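Local coordinates for kelch-like protein 7 (Homo sapiens, PDB 3II7) that serves, through a part that includes this Kelch-repeat domain, as the substrate-specific adapter of a BTB-CUL3-RBX1 E3 ubiquitin ligase, at residues C141-Y153 with K192-F204. Residues are numbered along the deposited sequence; the frame is centred on the assembly and turned at random.
With EDO (1,2-ethanediol), chain F.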
loop_
_atom_site.group_PDB
_atom_site.type_symbol
_atom_site.label_atom_id
_atom_site.label_comp_id
_atom_site.label_asym_id
_atom_site.label_seq_id
_atom_site.Cartn_x
_atom_site.Cartn_y
_atom_site.Cartn_z
ATOM N N CYS A 141 7.924 9.869 -1.407
ATOM C CA CYS A 141 6.479 9.923 -1.089
ATOM C C CYS A 141 5.730 9.078 -2.113
ATOM O O CYS A 141 6.155 9.015 -3.263
ATOM C CB CYS A 141 5.944 11.354 -1.238
ATOM S SG CYS A 141 6.458 12.512 -0.012
ATOM N N SER A 142 4.585 8.517 -1.728
ATOM C CA SER A 142 3.682 7.846 -2.662
ATOM C C SER A 142 4.316 6.622 -3.268
ATOM O O SER A 142 3.948 6.201 -4.343
ATOM C CB SER A 142 3.222 8.810 -3.766
ATOM O OG SER A 142 2.601 9.958 -3.212
ATOM N N HIS A 143 5.283 6.087 -2.551
ATOM C CA HIS A 143 5.943 4.851 -2.890
ATOM C C HIS A 143 5.186 3.650 -2.358
ATOM O O HIS A 143 4.336 3.756 -1.488
ATOM C CB HIS A 143 7.364 4.832 -2.281
ATOM C CG HIS A 143 7.388 5.084 -0.797
ATOM N ND1 HIS A 143 6.928 6.262 -0.247
ATOM C CD2 HIS A 143 7.815 4.320 0.243
ATOM C CE1 HIS A 143 7.041 6.199 1.069
ATOM N NE2 HIS A 143 7.612 5.051 1.391
ATOM N N GLY A 144 5.523 2.489 -2.883
ATOM C CA GLY A 144 5.068 1.214 -2.278
ATOM C C GLY A 144 6.059 0.645 -1.296
ATOM O O GLY A 144 7.294 0.845 -1.429
ATOM N N MET A 145 5.545 -0.072 -0.284
ATOM C CA MET A 145 6.389 -0.805 0.646
ATOM C C MET A 145 5.735 -2.109 0.982
ATOM O O MET A 145 4.519 -2.134 1.316
ATOM C CB MET A 145 6.658 -0.022 1.931
ATOM C CG MET A 145 7.765 -0.658 2.815
ATOM S SD MET A 145 8.498 0.404 4.137
ATOM C CE MET A 145 6.984 0.671 5.058
ATOM N N VAL A 146 6.493 -3.201 0.874
ATOM C CA VAL A 146 5.941 -4.534 1.135
ATOM C C VAL A 146 6.938 -5.408 1.865
ATOM O O VAL A 146 8.145 -5.304 1.659
ATOM C CB VAL A 146 5.492 -5.208 -0.199
ATOM C CG1 VAL A 146 6.676 -5.493 -1.084
ATOM C CG2 VAL A 146 4.678 -6.467 0.053
ATOM N N GLU A 147 6.426 -6.247 2.734
ATOM C CA GLU A 147 7.235 -7.289 3.366
ATOM C C GLU A 147 7.275 -8.563 2.503
ATOM O O GLU A 147 6.241 -8.997 1.904
ATOM C CB GLU A 147 6.691 -7.596 4.741
ATOM C CG GLU A 147 7.514 -8.606 5.527
ATOM C CD GLU A 147 7.124 -10.095 5.281
ATOM O OE1 GLU A 147 6.008 -10.413 4.784
ATOM O OE2 GLU A 147 7.933 -10.943 5.641
ATOM N N ALA A 148 8.454 -9.153 2.407
ATOM C CA ALA A 148 8.647 -10.388 1.680
ATOM C C ALA A 148 9.743 -11.216 2.335
ATOM O O ALA A 148 10.897 -10.803 2.371
ATOM C CB ALA A 148 8.996 -10.095 0.185
ATOM N N ASN A 149 9.379 -12.381 2.874
ATOM C CA ASN A 149 10.352 -13.280 3.544
ATOM C C ASN A 149 11.175 -12.595 4.651
ATOM O O ASN A 149 12.374 -12.857 4.799
ATOM C CB ASN A 149 11.342 -13.905 2.524
ATOM C CG ASN A 149 10.661 -14.619 1.379
ATOM O OD1 ASN A 149 9.799 -15.458 1.581
ATOM N ND2 ASN A 149 11.087 -14.307 0.154
ATOM N N GLY A 150 10.555 -11.699 5.408
ATOM C CA GLY A 150 11.250 -11.019 6.495
ATOM C C GLY A 150 11.964 -9.722 6.127
ATOM O O GLY A 150 12.420 -9.023 7.013
ATOM N N LEU A 151 12.059 -9.412 4.825
ATOM C CA LEU A 151 12.712 -8.196 4.333
ATOM C C LEU A 151 11.644 -7.206 3.928
ATOM O O LEU A 151 10.517 -7.584 3.599
ATOM C CB LEU A 151 13.616 -8.512 3.134
ATOM C CG LEU A 151 14.743 -9.534 3.375
ATOM C CD1 LEU A 151 15.701 -9.691 2.167
ATOM C CD2 LEU A 151 15.530 -9.156 4.616
ATOM N N ILE A 152 12.003 -5.938 3.949
ATOM C CA ILE A 152 11.077 -4.863 3.664
ATOM C C ILE A 152 11.557 -4.134 2.427
ATOM O O ILE A 152 12.629 -3.531 2.428
ATOM C CB ILE A 152 10.999 -3.915 4.843
ATOM C CG1 ILE A 152 10.471 -4.693 6.069
ATOM C CG2 ILE A 152 10.101 -2.665 4.527
ATOM C CD1 ILE A 152 10.297 -3.899 7.266
ATOM N N TYR A 153 10.740 -4.177 1.385
ATOM C CA TYR A 153 11.083 -3.618 0.077
ATOM C C TYR A 153 10.317 -2.336 -0.151
ATOM O O TYR A 153 9.100 -2.259 0.098
ATOM C CB TYR A 153 10.734 -4.574 -1.038
ATOM C CG TYR A 153 11.530 -5.836 -1.043
ATOM C CD1 TYR A 153 12.633 -5.999 -1.877
ATOM C CD2 TYR A 153 11.211 -6.871 -0.189
ATOM C CE1 TYR A 153 13.382 -7.160 -1.852
ATOM C CE2 TYR A 153 11.960 -8.055 -0.167
ATOM C CZ TYR A 153 13.054 -8.186 -1.013
ATOM O OH TYR A 153 13.800 -9.340 -1.011
ATOM N N LYS A 192 4.710 5.987 -9.176
ATOM C CA LYS A 192 4.164 6.317 -7.862
ATOM C C LYS A 192 2.687 5.944 -7.882
ATOM O O LYS A 192 2.074 5.815 -8.918
ATOM C CB LYS A 192 4.328 7.782 -7.506
ATOM C CG LYS A 192 3.507 8.789 -8.362
ATOM C CD LYS A 192 3.732 10.205 -7.867
ATOM C CE LYS A 192 2.904 11.215 -8.607
ATOM N NZ LYS A 192 2.868 12.554 -7.895
ATOM N N ASN A 193 2.111 5.796 -6.693
ATOM C CA ASN A 193 0.718 5.390 -6.535
ATOM C C ASN A 193 0.367 4.058 -7.191
ATOM O O ASN A 193 -0.808 3.790 -7.490
ATOM C CB ASN A 193 -0.254 6.495 -7.044
ATOM C CG ASN A 193 -0.087 7.811 -6.322
ATOM O OD1 ASN A 193 0.147 8.847 -6.951
ATOM N ND2 ASN A 193 -0.179 7.777 -4.992
ATOM N N HIS A 194 1.381 3.208 -7.341
ATOM C CA HIS A 194 1.276 1.879 -7.884
ATOM C C HIS A 194 0.919 0.895 -6.776
ATOM O O HIS A 194 1.149 1.145 -5.594
ATOM C CB HIS A 194 2.613 1.435 -8.524
ATOM C CG HIS A 194 3.816 1.591 -7.634
ATOM N ND1 HIS A 194 4.261 2.814 -7.217
ATOM C CD2 HIS A 194 4.712 0.684 -7.159
ATOM C CE1 HIS A 194 5.338 2.667 -6.471
ATOM N NE2 HIS A 194 5.652 1.389 -6.434
ATOM N N GLY A 195 0.386 -0.236 -7.169
ATOM C CA GLY A 195 0.231 -1.359 -6.274
ATOM C C GLY A 195 1.567 -2.044 -6.122
ATOM O O GLY A 195 2.409 -1.998 -7.028
ATOM N N LEU A 196 1.745 -2.715 -4.991
ATOM C CA LEU A 196 3.021 -3.403 -4.699
ATOM C C LEU A 196 2.675 -4.558 -3.807
ATOM O O LEU A 196 2.269 -4.366 -2.630
ATOM C CB LEU A 196 4.059 -2.478 -4.039
ATOM C CG LEU A 196 5.492 -3.035 -4.094
ATOM C CD1 LEU A 196 6.009 -3.066 -5.589
ATOM C CD2 LEU A 196 6.447 -2.264 -3.165
ATOM N N VAL A 197 2.779 -5.760 -4.383
ATOM C CA VAL A 197 2.330 -6.975 -3.721
ATOM C C VAL A 197 3.294 -8.102 -3.910
ATOM O O VAL A 197 3.842 -8.296 -5.002
ATOM C CB VAL A 197 0.897 -7.385 -4.190
ATOM C CG1 VAL A 197 -0.117 -6.289 -3.842
ATOM C CG2 VAL A 197 0.878 -7.696 -5.705
ATOM N N PHE A 198 3.462 -8.884 -2.853
ATOM C CA PHE A 198 4.352 -10.057 -2.856
ATOM C C PHE A 198 3.515 -11.325 -3.099
ATOM O O PHE A 198 2.564 -11.608 -2.342
ATOM C CB PHE A 198 5.040 -10.160 -1.507
ATOM C CG PHE A 198 5.888 -11.392 -1.332
ATOM C CD1 PHE A 198 6.844 -11.734 -2.273
ATOM C CD2 PHE A 198 5.747 -12.187 -0.206
ATOM C CE1 PHE A 198 7.641 -12.844 -2.101
ATOM C CE2 PHE A 198 6.544 -13.294 -0.030
ATOM C CZ PHE A 198 7.488 -13.629 -0.984
ATOM N N VAL A 199 3.864 -12.060 -4.158
ATOM C CA VAL A 199 3.226 -13.329 -4.466
ATOM C C VAL A 199 4.302 -14.346 -4.759
ATOM O O VAL A 199 4.996 -14.255 -5.781
ATOM C CB VAL A 199 2.286 -13.256 -5.653
ATOM C CG1 VAL A 199 1.511 -14.586 -5.773
ATOM C CG2 VAL A 199 1.329 -12.103 -5.529
ATOM N N LYS A 200 4.428 -15.309 -3.830
ATOM C CA LYS A 200 5.316 -16.493 -3.954
ATOM C C LYS A 200 6.804 -16.133 -3.820
ATOM O O LYS A 200 7.430 -16.414 -2.794
ATOM C CB LYS A 200 5.057 -17.281 -5.248
ATOM C CG LYS A 200 5.855 -18.589 -5.351
ATOM C CD LYS A 200 6.041 -19.037 -6.800
ATOM C CE LYS A 200 4.741 -19.455 -7.456
ATOM N NZ LYS A 200 4.956 -19.757 -8.933
ATOM N N ASP A 201 7.382 -15.592 -4.877
ATOM C CA ASP A 201 8.810 -15.318 -4.914
ATOM C C ASP A 201 9.082 -14.081 -5.745
ATOM O O ASP A 201 10.236 -13.840 -6.184
ATOM C CB ASP A 201 9.564 -16.541 -5.497
ATOM C CG ASP A 201 9.055 -16.955 -6.888
ATOM O OD1 ASP A 201 8.111 -16.315 -7.406
ATOM O OD2 ASP A 201 9.574 -17.932 -7.457
ATOM N N LYS A 202 8.025 -13.279 -5.919
ATOM C CA LYS A 202 8.049 -12.131 -6.813
ATOM C C LYS A 202 7.278 -10.982 -6.198
ATOM O O LYS A 202 6.294 -11.193 -5.508
ATOM C CB LYS A 202 7.413 -12.485 -8.160
ATOM C CG LYS A 202 8.195 -13.457 -9.000
ATOM C CD LYS A 202 7.339 -13.994 -10.161
ATOM C CE LYS A 202 7.903 -15.300 -10.701
ATOM N NZ LYS A 202 7.202 -15.770 -11.940
ATOM N N ILE A 203 7.737 -9.758 -6.477
ATOM C CA ILE A 203 7.033 -8.563 -6.034
ATOM C C ILE A 203 6.519 -7.805 -7.265
ATOM O O ILE A 203 7.319 -7.277 -8.076
ATOM C CB ILE A 203 7.935 -7.643 -5.191
ATOM C CG1 ILE A 203 8.406 -8.373 -3.910
ATOM C CG2 ILE A 203 7.199 -6.365 -4.846
ATOM C CD1 ILE A 203 9.460 -7.575 -3.068
ATOM N N PHE A 204 5.187 -7.736 -7.412
ATOM C CA PHE A 204 4.561 -7.111 -8.552
ATOM C C PHE A 204 4.300 -5.638 -8.270
ATOM O O PHE A 204 3.698 -5.299 -7.249
ATOM C CB PHE A 204 3.233 -7.832 -8.905
ATOM C CG PHE A 204 3.423 -9.193 -9.494
ATOM C CD1 PHE A 204 3.423 -9.372 -10.875
ATOM C CD2 PHE A 204 3.587 -10.313 -8.677
ATOM C CE1 PHE A 204 3.579 -10.597 -11.412
ATOM C CE2 PHE A 204 3.773 -11.544 -9.224
ATOM C CZ PHE A 204 3.749 -11.687 -10.605
HETATM C C1 EDO F . 0.885 -9.368 -0.688
HETATM O O1 EDO F . 1.862 -8.298 -0.497
HETATM C C2 EDO F . -0.508 -8.943 -0.219
HETATM O O2 EDO F . -1.129 -7.978 -1.093
HETATM O O HOH W 1 1.989 3.362 -4.000
HETATM O O HOH W 2 3.782 12.314 -4.703
HETATM O O HOH W 3 0.099 9.654 -2.634
HETATM O O HOH W 4 1.856 -2.393 -0.691
#
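Phe-198 and Ala-148 meet where the two hairpins face each other. Phe-198 CB lies 3.8 Å from Glu-147 O and also touches Val-146 CG2. With CG anti to the backbone N (chi1 175°), the ring reaches across to Ala-148, whose CB sits over the middle of one face, 3.6 Å from the Phe-198 ring centroid, a CH-pi contact. At the tip, Phe-198 CZ comes 3.8 Å from Asn-149 ND2, the amide plane standing nearly at right angles to the ring.

On the second strands of the two hairpins, Ile-203 CD1 lies over a face of Tyr-153, 3.5 Å from the Tyr-153 ring centroid and displaced toward CG and CD2, while Ile-203 CG2 touches Val-146 CG1, the two side chains running in opposite directions. The same Val-146 methyl meets Leu-196 CD2, which also presses on Gly-144 C at 3.5 Å.

Strands 144-148 and 195-199 are the first strands of successive blades in the six-bladed Kelch beta-propeller, and run almost parallel, 10° apart. Their axes approach no closer than 6.6 Å, and water 4 lies between Leu-196 O and, as a weaker partner, Met-145 O.

The direct hydrogen bond across is at the other end: Asn-193 N to Ser-142 O, 3.0 Å, nearly straight at 173° and in the carbonyl plane. Water 3 links Ser-142 OG to Asn-193 ND2, and Asn-193 OD1 is taken by Gln-209. His-194 lays CE1 3.6 Å from Gly-144 N, its NE2 bonding weakly to Cys-155 O.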